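Local atomic coordinates of uncharacterized protein (Bdellovibrio bacteriovorus, PDB entry 3TM8), a protein that is of uncertain function but belongs to the HD-GYP class of cyclic-di-GMP phosphodiesterases and holds two iron ions in its HD domain. Residues Lys36-Ala41 with Glu82-Thr87; Asp47-Tyr52 with Lys74-Thr79; Leu214-Asp219 with Pro223-Leu228. One frame throughout, in Å; residues are numbered along the deposited sequence.

Contact 1 of 3, residues Lys36-Ala41 with Glu82-Thr87; sequences KIDFNA and ENSYRT
S84 and Y85, in the first turns of helix 82-97, meet D38 and F39 of the loop that leads into strand 41-45. The polar link belongs to S84, which was modelled in two conformers. In the one described here OG lies anti to the serine's own backbone N (chi1 176°) and donates to D38 O at 2.8 Å, arriving from above the carbonyl plane, 67° out of it. A water donates to the same S84 OG over 2.8 Å and accepts from D38 N, again at 2.8 Å, so the hydroxyl meets the carbonyl of D38 directly and its amide through the water.

The aromatic contact is an offset edge-to-face pair. The edge of Y85 is turned to the face of F39, with the planes at 80° and the centroids of the two rings 5.6 Å apart; F39 CZ and Y85 CD1 come within 3.7 Å. In a CH-pi contact, Y85 CB stands over the F39 face, 4.3 Å from that ring's centroid. I37 CB lies over the opposite face, and S84 OG sits at the rim in the ring plane. Y85 OH is held by T30 beyond the pair.

I77 packs against the side chains of both F39 and Y85, and Y88 adds a further edge-to-face partner to F39: a small aromatic-aliphatic core where a helix packs on the strand that precedes it and on the loop before strand 41-45.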
loop_
_atom_site.group_PDB
_atom_site.type_symbol
_atom_site.label_atom_id
_atom_site.label_comp_id
_atom_site.label_asym_id
_atom_site.label_seq_id
_atom_site.Cartn_x
_atom_site.Cartn_y
_atom_site.Cartn_z
ATOM N N LYS A 36 -5.410 18.151 -15.754
ATOM C CA LYS A 36 -6.765 18.642 -15.520
ATOM C C LYS A 36 -7.775 17.568 -15.894
ATOM O O LYS A 36 -7.686 16.972 -16.971
ATOM C CB LYS A 36 -7.036 19.916 -16.329
ATOM C CG LYS A 36 -6.149 21.090 -15.957
ATOM C CD LYS A 36 -6.610 22.351 -16.667
ATOM C CE LYS A 36 -5.675 23.519 -16.400
ATOM N NZ LYS A 36 -6.139 24.756 -17.092
ATOM N N ILE A 37 -8.743 17.317 -15.020
ATOM C CA ILE A 37 -9.741 16.301 -15.315
ATOM C C ILE A 37 -10.746 16.839 -16.327
ATOM O O ILE A 37 -11.124 18.001 -16.261
ATOM C CB ILE A 37 -10.457 15.791 -14.033
ATOM C CG1 ILE A 37 -11.266 16.897 -13.357
ATOM C CG2 ILE A 37 -9.440 15.188 -13.057
ATOM C CD1 ILE A 37 -12.018 16.413 -12.100
ATOM N N ASP A 38 -11.160 16.001 -17.272
ATOM C CA ASP A 38 -12.177 16.379 -18.256
ATOM C C ASP A 38 -13.455 15.597 -17.965
ATOM O O ASP A 38 -14.106 15.081 -18.877
ATOM C CB ASP A 38 -11.682 16.097 -19.681
ATOM C CG ASP A 38 -12.690 16.495 -20.755
ATOM O OD1 ASP A 38 -13.383 17.515 -20.579
ATOM O OD2 ASP A 38 -12.790 15.782 -21.782
ATOM N N PHE A 39 -13.787 15.502 -16.681
ATOM C CA PHE A 39 -15.009 14.858 -16.205
ATOM C C PHE A 39 -15.352 15.425 -14.828
ATOM O O PHE A 39 -14.468 15.890 -14.110
ATOM C CB PHE A 39 -14.821 13.341 -16.093
ATOM C CG PHE A 39 -13.570 12.937 -15.352
ATOM C CD1 PHE A 39 -13.577 12.747 -13.977
ATOM C CD2 PHE A 39 -12.385 12.752 -16.040
ATOM C CE1 PHE A 39 -12.411 12.382 -13.302
ATOM C CE2 PHE A 39 -11.220 12.397 -15.375
ATOM C CZ PHE A 39 -11.229 12.206 -14.008
ATOM N N ASN A 40 -16.634 15.423 -14.467
ATOM C CA ASN A 40 -17.025 15.678 -13.081
ATOM C C ASN A 40 -16.772 14.449 -12.216
ATOM O O ASN A 40 -16.763 13.331 -12.714
ATOM C CB ASN A 40 -18.527 15.954 -12.984
ATOM C CG ASN A 40 -18.930 17.322 -13.492
ATOM O OD1 ASN A 40 -18.099 18.221 -13.694
ATOM N ND2 ASN A 40 -20.239 17.493 -13.677
ATOM N N ALA A 41 -16.639 14.651 -10.906
ATOM C CA ALA A 41 -16.627 13.530 -9.964
ATOM C C ALA A 41 -17.524 13.845 -8.776
ATOM O O ALA A 41 -17.583 14.987 -8.305
ATOM C CB ALA A 41 -15.210 13.177 -9.516
ATOM N N GLU A 82 -16.889 8.174 -18.956
ATOM C CA GLU A 82 -15.932 7.148 -18.562
ATOM C C GLU A 82 -14.699 7.123 -19.470
ATOM O O GLU A 82 -13.579 6.893 -19.006
ATOM C CB GLU A 82 -16.600 5.776 -18.513
ATOM C CG GLU A 82 -15.710 4.698 -17.905
ATOM C CD GLU A 82 -16.454 3.406 -17.625
ATOM O OE1 GLU A 82 -17.619 3.281 -18.063
ATOM O OE2 GLU A 82 -15.873 2.523 -16.962
ATOM N N ASN A 83 -14.893 7.371 -20.759
ATOM C CA ASN A 83 -13.753 7.395 -21.669
ATOM C C ASN A 83 -12.762 8.497 -21.296
ATOM O O ASN A 83 -11.548 8.294 -21.348
ATOM C CB ASN A 83 -14.198 7.522 -23.133
ATOM C CG ASN A 83 -13.028 7.562 -24.090
ATOM O OD1 ASN A 83 -12.294 6.582 -24.231
ATOM N ND2 ASN A 83 -12.848 8.694 -24.755
ATOM N N SER A 84 -13.275 9.668 -20.927
ATOM C CA SER A 84 -12.416 10.761 -20.484
ATOM C C SER A 84 -11.600 10.361 -19.256
ATOM O O SER A 84 -10.408 10.683 -19.153
ATOM C CB SER A 84 -13.247 12.008 -20.182
ATOM O OG SER A 84 -12.430 13.044 -19.670
ATOM N N TYR A 85 -12.237 9.654 -18.324
ATOM C CA TYR A 85 -11.551 9.157 -17.136
ATOM C C TYR A 85 -10.471 8.131 -17.496
ATOM O O TYR A 85 -9.342 8.196 -17.003
ATOM C CB TYR A 85 -12.544 8.545 -16.145
ATOM C CG TYR A 85 -11.840 7.820 -15.030
ATOM C CD1 TYR A 85 -11.231 8.519 -13.992
ATOM C CD2 TYR A 85 -11.728 6.438 -15.045
ATOM C CE1 TYR A 85 -10.561 7.854 -12.973
ATOM C CE2 TYR A 85 -11.059 5.766 -14.036
ATOM C CZ TYR A 85 -10.474 6.478 -13.014
ATOM O OH TYR A 85 -9.814 5.789 -12.022
ATOM N N ARG A 86 -10.813 7.182 -18.357
ATOM C CA ARG A 86 -9.845 6.155 -18.723
ATOM C C ARG A 86 -8.609 6.761 -19.375
ATOM O O ARG A 86 -7.476 6.334 -19.112
ATOM C CB ARG A 86 -10.475 5.103 -19.644
ATOM C CG ARG A 86 -11.488 4.181 -18.957
ATOM C CD ARG A 86 -11.846 2.991 -19.848
ATOM N NE ARG A 86 -12.377 3.418 -21.139
ATOM C CZ ARG A 86 -13.661 3.374 -21.480
ATOM N NH1 ARG A 86 -14.563 2.900 -20.631
ATOM N NH2 ARG A 86 -14.043 3.794 -22.680
ATOM N N THR A 87 -8.814 7.751 -20.241
ATOM C CA THR A 87 -7.685 8.390 -20.912
ATOM C C THR A 87 -6.882 9.239 -19.933
ATOM O O THR A 87 -5.660 9.287 -20.012
ATOM C CB THR A 87 -8.110 9.221 -22.146
ATOM O OG1 THR A 87 -9.037 10.242 -21.755
ATOM C CG2 THR A 87 -8.743 8.321 -23.194
HETATM O O HOH W 1 -10.050 13.701 -18.367
#

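Contact 2 of 3, residues Asp47-Tyr52 with Lys74-Thr79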
loop_
_atom_site.group_PDB
_atom_site.type_symbol
_atom_site.label_atom_id
_atom_site.label_comp_id
_atom_site.label_asym_id
_atom_site.label_seq_id
_atom_site.Cartn_x
_atom_site.Cartn_y
_atom_site.Cartn_z
ATOM N N ASP A 47 -26.755 8.306 -0.080
ATOM C CA ASP A 47 -27.060 7.590 -1.324
ATOM C C ASP A 47 -27.439 8.460 -2.531
ATOM O O ASP A 47 -28.065 7.973 -3.473
ATOM C CB ASP A 47 -28.096 6.485 -1.089
ATOM C CG ASP A 47 -27.512 5.282 -0.358
ATOM O OD1 ASP A 47 -26.278 5.079 -0.408
ATOM O OD2 ASP A 47 -28.287 4.531 0.264
ATOM N N LYS A 48 -27.044 9.729 -2.509
ATOM C CA LYS A 48 -27.192 10.608 -3.664
ATOM C C LYS A 48 -25.814 11.005 -4.155
ATOM O O LYS A 48 -24.893 11.144 -3.349
ATOM C CB LYS A 48 -27.972 11.866 -3.274
ATOM C CG LYS A 48 -29.358 11.597 -2.702
ATOM C CD LYS A 48 -30.100 12.891 -2.424
ATOM C CE LYS A 48 -31.526 12.605 -1.981
ATOM N NZ LYS A 48 -32.268 13.847 -1.659
ATOM N N MET A 49 -25.689 11.224 -5.463
ATOM C CA MET A 49 -24.410 11.592 -6.062
ATOM C C MET A 49 -24.257 13.100 -6.054
ATOM O O MET A 49 -24.947 13.809 -6.785
ATOM C CB MET A 49 -24.311 11.058 -7.492
ATOM C CG MET A 49 -24.419 9.558 -7.564
ATOM S SD MET A 49 -23.075 8.766 -6.655
ATOM C CE MET A 49 -23.402 7.035 -6.992
ATOM N N ILE A 50 -23.358 13.594 -5.218
ATOM C CA ILE A 50 -23.199 15.023 -5.023
ATOM C C ILE A 50 -21.940 15.523 -5.721
ATOM O O ILE A 50 -20.834 15.054 -5.445
ATOM C CB ILE A 50 -23.101 15.361 -3.525
ATOM C CG1 ILE A 50 -24.208 14.655 -2.731
ATOM C CG2 ILE A 50 -23.138 16.858 -3.334
ATOM C CD1 ILE A 50 -25.613 14.942 -3.202
ATOM N N LEU A 51 -22.104 16.472 -6.633
ATOM C CA LEU A 51 -20.967 17.004 -7.378
ATOM C C LEU A 51 -19.914 17.570 -6.428
ATOM O O LEU A 51 -20.234 18.378 -5.556
ATOM C CB LEU A 51 -21.443 18.094 -8.335
ATOM C CG LEU A 51 -20.397 18.790 -9.198
ATOM C CD1 LEU A 51 -19.727 17.792 -10.116
ATOM C CD2 LEU A 51 -21.067 19.903 -10.008
ATOM N N TYR A 52 -18.664 17.144 -6.603
ATOM C CA TYR A 52 -17.579 17.571 -5.731
ATOM C C TYR A 52 -16.367 18.076 -6.528
ATOM O O TYR A 52 -15.789 19.109 -6.191
ATOM C CB TYR A 52 -17.177 16.436 -4.779
ATOM C CG TYR A 52 -16.117 16.830 -3.779
ATOM C CD1 TYR A 52 -16.313 17.899 -2.915
ATOM C CD2 TYR A 52 -14.928 16.121 -3.679
ATOM C CE1 TYR A 52 -15.342 18.262 -1.995
ATOM C CE2 TYR A 52 -13.960 16.475 -2.768
ATOM C CZ TYR A 52 -14.167 17.542 -1.923
ATOM O OH TYR A 52 -13.211 17.910 -1.002
ATOM N N LYS A 74 -14.212 5.424 -2.776
ATOM C CA LYS A 74 -14.786 5.470 -4.114
ATOM C C LYS A 74 -15.492 6.792 -4.321
ATOM O O LYS A 74 -16.157 7.316 -3.416
ATOM C CB LYS A 74 -15.812 4.351 -4.327
ATOM C CG LYS A 74 -15.289 2.935 -4.190
ATOM C CD LYS A 74 -14.546 2.483 -5.423
ATOM C CE LYS A 74 -14.222 1.001 -5.323
ATOM N NZ LYS A 74 -13.601 0.689 -4.006
ATOM N N MET A 75 -15.352 7.323 -5.530
ATOM C CA MET A 75 -16.178 8.417 -5.996
ATOM C C MET A 75 -16.827 7.940 -7.279
ATOM O O MET A 75 -16.625 6.794 -7.686
ATOM C CB MET A 75 -15.358 9.685 -6.209
ATOM C CG MET A 75 -15.021 10.397 -4.900
ATOM S SD MET A 75 -14.020 11.876 -5.124
ATOM C CE MET A 75 -15.197 12.953 -5.933
ATOM N N TYR A 76 -17.616 8.806 -7.905
ATOM C CA TYR A 76 -18.448 8.394 -9.018
ATOM C C TYR A 76 -18.321 9.391 -10.151
ATOM O O TYR A 76 -18.137 10.592 -9.923
ATOM C CB TYR A 76 -19.911 8.242 -8.550
ATOM C CG TYR A 76 -19.956 7.222 -7.446
ATOM C CD1 TYR A 76 -20.081 5.870 -7.737
ATOM C CD2 TYR A 76 -19.758 7.592 -6.123
ATOM C CE1 TYR A 76 -20.065 4.917 -6.731
ATOM C CE2 TYR A 76 -19.734 6.640 -5.105
ATOM C CZ TYR A 76 -19.884 5.305 -5.418
ATOM O OH TYR A 76 -19.849 4.351 -4.419
ATOM N N ILE A 77 -18.400 8.886 -11.377
ATOM C CA ILE A 77 -18.393 9.743 -12.555
ATOM C C ILE A 77 -19.582 9.355 -13.412
ATOM O O ILE A 77 -20.114 8.248 -13.294
ATOM C CB ILE A 77 -17.078 9.602 -13.368
ATOM C CG1 ILE A 77 -16.935 8.184 -13.931
ATOM C CG2 ILE A 77 -15.885 10.011 -12.513
ATOM C CD1 ILE A 77 -15.710 7.958 -14.845
ATOM N N LEU A 78 -20.014 10.266 -14.274
ATOM C CA LEU A 78 -21.049 9.928 -15.236
ATOM C C LEU A 78 -20.516 8.863 -16.178
ATOM O O LEU A 78 -19.402 8.969 -16.684
ATOM C CB LEU A 78 -21.455 11.163 -16.036
ATOM C CG LEU A 78 -22.168 12.231 -15.207
ATOM C CD1 LEU A 78 -22.187 13.547 -15.975
ATOM C CD2 LEU A 78 -23.580 11.786 -14.846
ATOM N N THR A 79 -21.322 7.843 -16.429
ATOM C CA THR A 79 -20.906 6.774 -17.319
ATOM C C THR A 79 -20.549 7.335 -18.692
ATOM O O THR A 79 -19.652 6.837 -19.368
ATOM C CB THR A 79 -22.007 5.715 -17.403
ATOM O OG1 THR A 79 -22.323 5.288 -16.069
ATOM C CG2 THR A 79 -21.559 4.521 -18.231
#
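The thioether of M49 lies over the ring of Y76, and this is the tight part of the contact. M49 CE stands 3.6 Å from the centroid of the Y76 ring, only 17° off its normal, a CH-pi contact made over the face. The methyl is displaced toward the CB end of the ring, which brings M49 CE to 3.5 Å from Y76 CG. The sulfur follows more obliquely: M49 SD is 4.0 Å from the centroid of the Y76 ring and 35° off the normal, a Met-aromatic contact, and it also touches Y76 CB at 3.7 Å. A bend in the methionine chain about CB-CG brings sulfur and methyl onto the ring together, and the two side chains cross at about a right angle.

The second pair, three residues on in strand 48-53 and one residue back in strand 74-78, is looser. M75 CE approaches Y52 CD2 at 3.9 Å, at the edge of the ring and in its plane, so no aromatic face is used. The M75 chain folds at its last torsion to present this methyl, and the side chain also touches A41, V43 and V28. Y52 has further partners in R66, its OH bonding to R66 O and its ring meeting the R66 side chain in a cation-pi contact. M75 is buried, whereas M49, Y52 and Y76 are each partly exposed to solvent.

No hydrogen bond joins the two strands, whose closest CA atoms, M49 and Y76, are 7.4 Å apart. Both instead make backbone bonds to strand 41-45, through I50 with V43 and Y76 with Y42. What joins them directly is therefore sulfur-aromatic and CH-pi attraction between M49 and Y76, and plain dispersion between M75 and Y52.

Contact 3 of 3, residues Leu214-Asp219 with Pro223-Leu228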
loop_
_atom_site.group_PDB
_atom_site.type_symbol
_atom_site.label_atom_id
_atom_site.label_comp_id
_atom_site.label_asym_id
_atom_site.label_seq_id
_atom_site.Cartn_x
_atom_site.Cartn_y
_atom_site.Cartn_z
ATOM N N LEU A 214 -8.035 -0.348 12.748
ATOM C CA LEU A 214 -6.602 -0.628 12.774
ATOM C C LEU A 214 -5.805 0.489 13.419
ATOM O O LEU A 214 -4.672 0.292 13.844
ATOM C CB LEU A 214 -6.067 -0.851 11.362
ATOM C CG LEU A 214 -6.583 -2.102 10.663
ATOM C CD1 LEU A 214 -6.013 -2.174 9.265
ATOM C CD2 LEU A 214 -6.229 -3.347 11.461
ATOM N N ASN A 215 -6.405 1.669 13.472
ATOM C CA ASN A 215 -5.729 2.861 13.952
ATOM C C ASN A 215 -5.752 2.941 15.477
ATOM O O ASN A 215 -6.269 3.896 16.062
ATOM C CB ASN A 215 -6.371 4.096 13.313
ATOM C CG ASN A 215 -5.584 5.368 13.555
ATOM O OD1 ASN A 215 -6.165 6.433 13.787
ATOM N ND2 ASN A 215 -4.265 5.270 13.503
ATOM N N GLN A 216 -5.200 1.911 16.113
ATOM C CA GLN A 216 -5.048 1.874 17.562
ATOM C C GLN A 216 -3.876 0.945 17.881
ATOM O O GLN A 216 -3.552 0.062 17.084
ATOM C CB GLN A 216 -6.332 1.383 18.226
ATOM C CG GLN A 216 -6.717 -0.033 17.855
ATOM C CD GLN A 216 -8.026 -0.475 18.493
ATOM O OE1 GLN A 216 -8.233 -0.312 19.696
ATOM N NE2 GLN A 216 -8.910 -1.051 17.691
ATOM N N PRO A 217 -3.222 1.148 19.034
ATOM C CA PRO A 217 -2.102 0.265 19.383
ATOM C C PRO A 217 -2.564 -1.158 19.688
ATOM O O PRO A 217 -3.562 -1.334 20.395
ATOM C CB PRO A 217 -1.509 0.921 20.638
ATOM C CG PRO A 217 -1.988 2.347 20.588
ATOM C CD PRO A 217 -3.359 2.270 19.978
ATOM N N LEU A 218 -1.854 -2.157 19.161
ATOM C CA LEU A 218 -2.200 -3.558 19.417
ATOM C C LEU A 218 -2.274 -3.867 20.907
ATOM O O LEU A 218 -3.159 -4.593 21.353
ATOM C CB LEU A 218 -1.203 -4.517 18.756
ATOM C CG LEU A 218 -1.153 -4.482 17.230
ATOM C CD1 LEU A 218 -0.167 -5.519 16.710
ATOM C CD2 LEU A 218 -2.533 -4.698 16.623
ATOM N N ASP A 219 -1.346 -3.310 21.678
ATOM C CA ASP A 219 -1.247 -3.658 23.092
ATOM C C ASP A 219 -2.276 -2.976 23.990
ATOM O O ASP A 219 -2.320 -3.230 25.192
ATOM C CB ASP A 219 0.179 -3.438 23.608
ATOM C CG ASP A 219 1.153 -4.462 23.054
ATOM O OD1 ASP A 219 0.716 -5.604 22.793
ATOM O OD2 ASP A 219 2.343 -4.131 22.874
ATOM N N PRO A 223 -9.600 -7.216 24.290
ATOM C CA PRO A 223 -9.328 -8.624 23.986
ATOM C C PRO A 223 -10.040 -9.074 22.710
ATOM O O PRO A 223 -9.470 -9.821 21.918
ATOM C CB PRO A 223 -9.884 -9.365 25.211
ATOM C CG PRO A 223 -10.720 -8.355 25.950
ATOM C CD PRO A 223 -10.104 -7.032 25.661
ATOM N N GLU A 224 -11.268 -8.610 22.514
ATOM C CA GLU A 224 -12.032 -8.955 21.323
ATOM C C GLU A 224 -11.373 -8.438 20.042
ATOM O O GLU A 224 -11.300 -9.147 19.032
ATOM C CB GLU A 224 -13.458 -8.412 21.428
ATOM C CG GLU A 224 -14.306 -9.074 22.507
ATOM C CD GLU A 224 -14.152 -8.432 23.881
ATOM O OE1 GLU A 224 -13.340 -7.496 24.031
ATOM O OE2 GLU A 224 -14.854 -8.868 24.816
ATOM N N ASP A 225 -10.901 -7.197 20.081
ATOM C CA ASP A 225 -10.257 -6.607 18.914
ATOM C C ASP A 225 -8.946 -7.319 18.600
ATOM O O ASP A 225 -8.630 -7.580 17.438
ATOM C CB ASP A 225 -10.015 -5.111 19.126
ATOM C CG ASP A 225 -11.214 -4.265 18.735
ATOM O OD1 ASP A 225 -12.274 -4.839 18.414
ATOM O OD2 ASP A 225 -11.088 -3.022 18.750
ATOM N N LEU A 226 -8.176 -7.631 19.635
ATOM C CA LEU A 226 -6.902 -8.308 19.428
ATOM C C LEU A 226 -7.109 -9.693 18.838
ATOM O O LEU A 226 -6.363 -10.129 17.958
ATOM C CB LEU A 226 -6.122 -8.415 20.732
ATOM C CG LEU A 226 -4.737 -9.054 20.611
ATOM C CD1 LEU A 226 -3.840 -8.233 19.696
ATOM C CD2 LEU A 226 -4.115 -9.218 21.992
ATOM N N ALA A 227 -8.125 -10.394 19.329
ATOM C CA ALA A 227 -8.426 -11.727 18.834
ATOM C C ALA A 227 -8.780 -11.659 17.353
ATOM O O ALA A 227 -8.350 -12.498 16.560
ATOM C CB ALA A 227 -9.565 -12.346 19.636
ATOM N N LEU A 228 -9.570 -10.660 16.981
ATOM C CA LEU A 228 -9.938 -10.477 15.582
ATOM C C LEU A 228 -8.685 -10.179 14.758
ATOM O O LEU A 228 -8.457 -10.784 13.718
ATOM C CB LEU A 228 -10.962 -9.349 15.443
ATOM C CG LEU A 228 -11.498 -9.055 14.042
ATOM C CD1 LEU A 228 -12.082 -10.307 13.398
ATOM C CD2 LEU A 228 -12.535 -7.943 14.114
HETATM O O HOH W 2 -10.006 -2.006 21.051
#
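Q216 reaches D225 with its amide: Q216 NE2 donates to D225 OD2 at 3.1 Å, with an N-H...O angle of 150°. The hydrogen arrives on the anti side of that carboxylate oxygen, 31° out of the carboxylate plane, and the amide and carboxylate planes are nearly perpendicular. Q216 CG lies between its backbone N and carbonyl carbon (chi1 63°), and the chain, extended beyond, carries the amide across to D225. A water bridges the pair, donating to Q216 OE1 at 2.8 Å and to D225 OD2 at 2.7 Å. D225 OD2 thus receives two bonds, and both polar atoms of the amide are engaged, which fixes which way round it sits. Beside this pair the touch is slight: L226 CD1 lies 4.1 Å from the backbone oxygen L218 O.

Together these residues join a loop to the start of helix 223-240 within the HD domain. In the loop, N215 is the centre of an inverse gamma turn, closed by a weak bond from Q216 N to L214 O.

One layer out, Q216 NE2 also donates to N213 O. R289 of helix 276-293 grips the loop backbone at L214 O and Q216 O, and L218 N bonds to E294. On the helix, D225 N donates to S222 OG. The L218 side chain lies about 6 Å from that of the iron ligand E258 and about 5 Å from a bound phosphate, probably from the crystallisation liquor.

Contacts 1 and 2 are neighbours, their centres 13 Å apart, and contact 2 is nested inside the chain loop that contact 1 closes. Strand 74-78 of contact 2 leads directly into helix 82-97 of contact 1, and the two contacts touch: A41 O and Y52 N make a probable hydrogen bond, and I77 packs on Y85. Together they knit the strands of the amino-terminal part to its first helix, away from the iron ligands. Contact 3 follows later in the chain, in the HD domain, centred about 40 Å from contact 1 and 34 Å from contact 2, without touching either. It alone of the three lies close to the two-iron site.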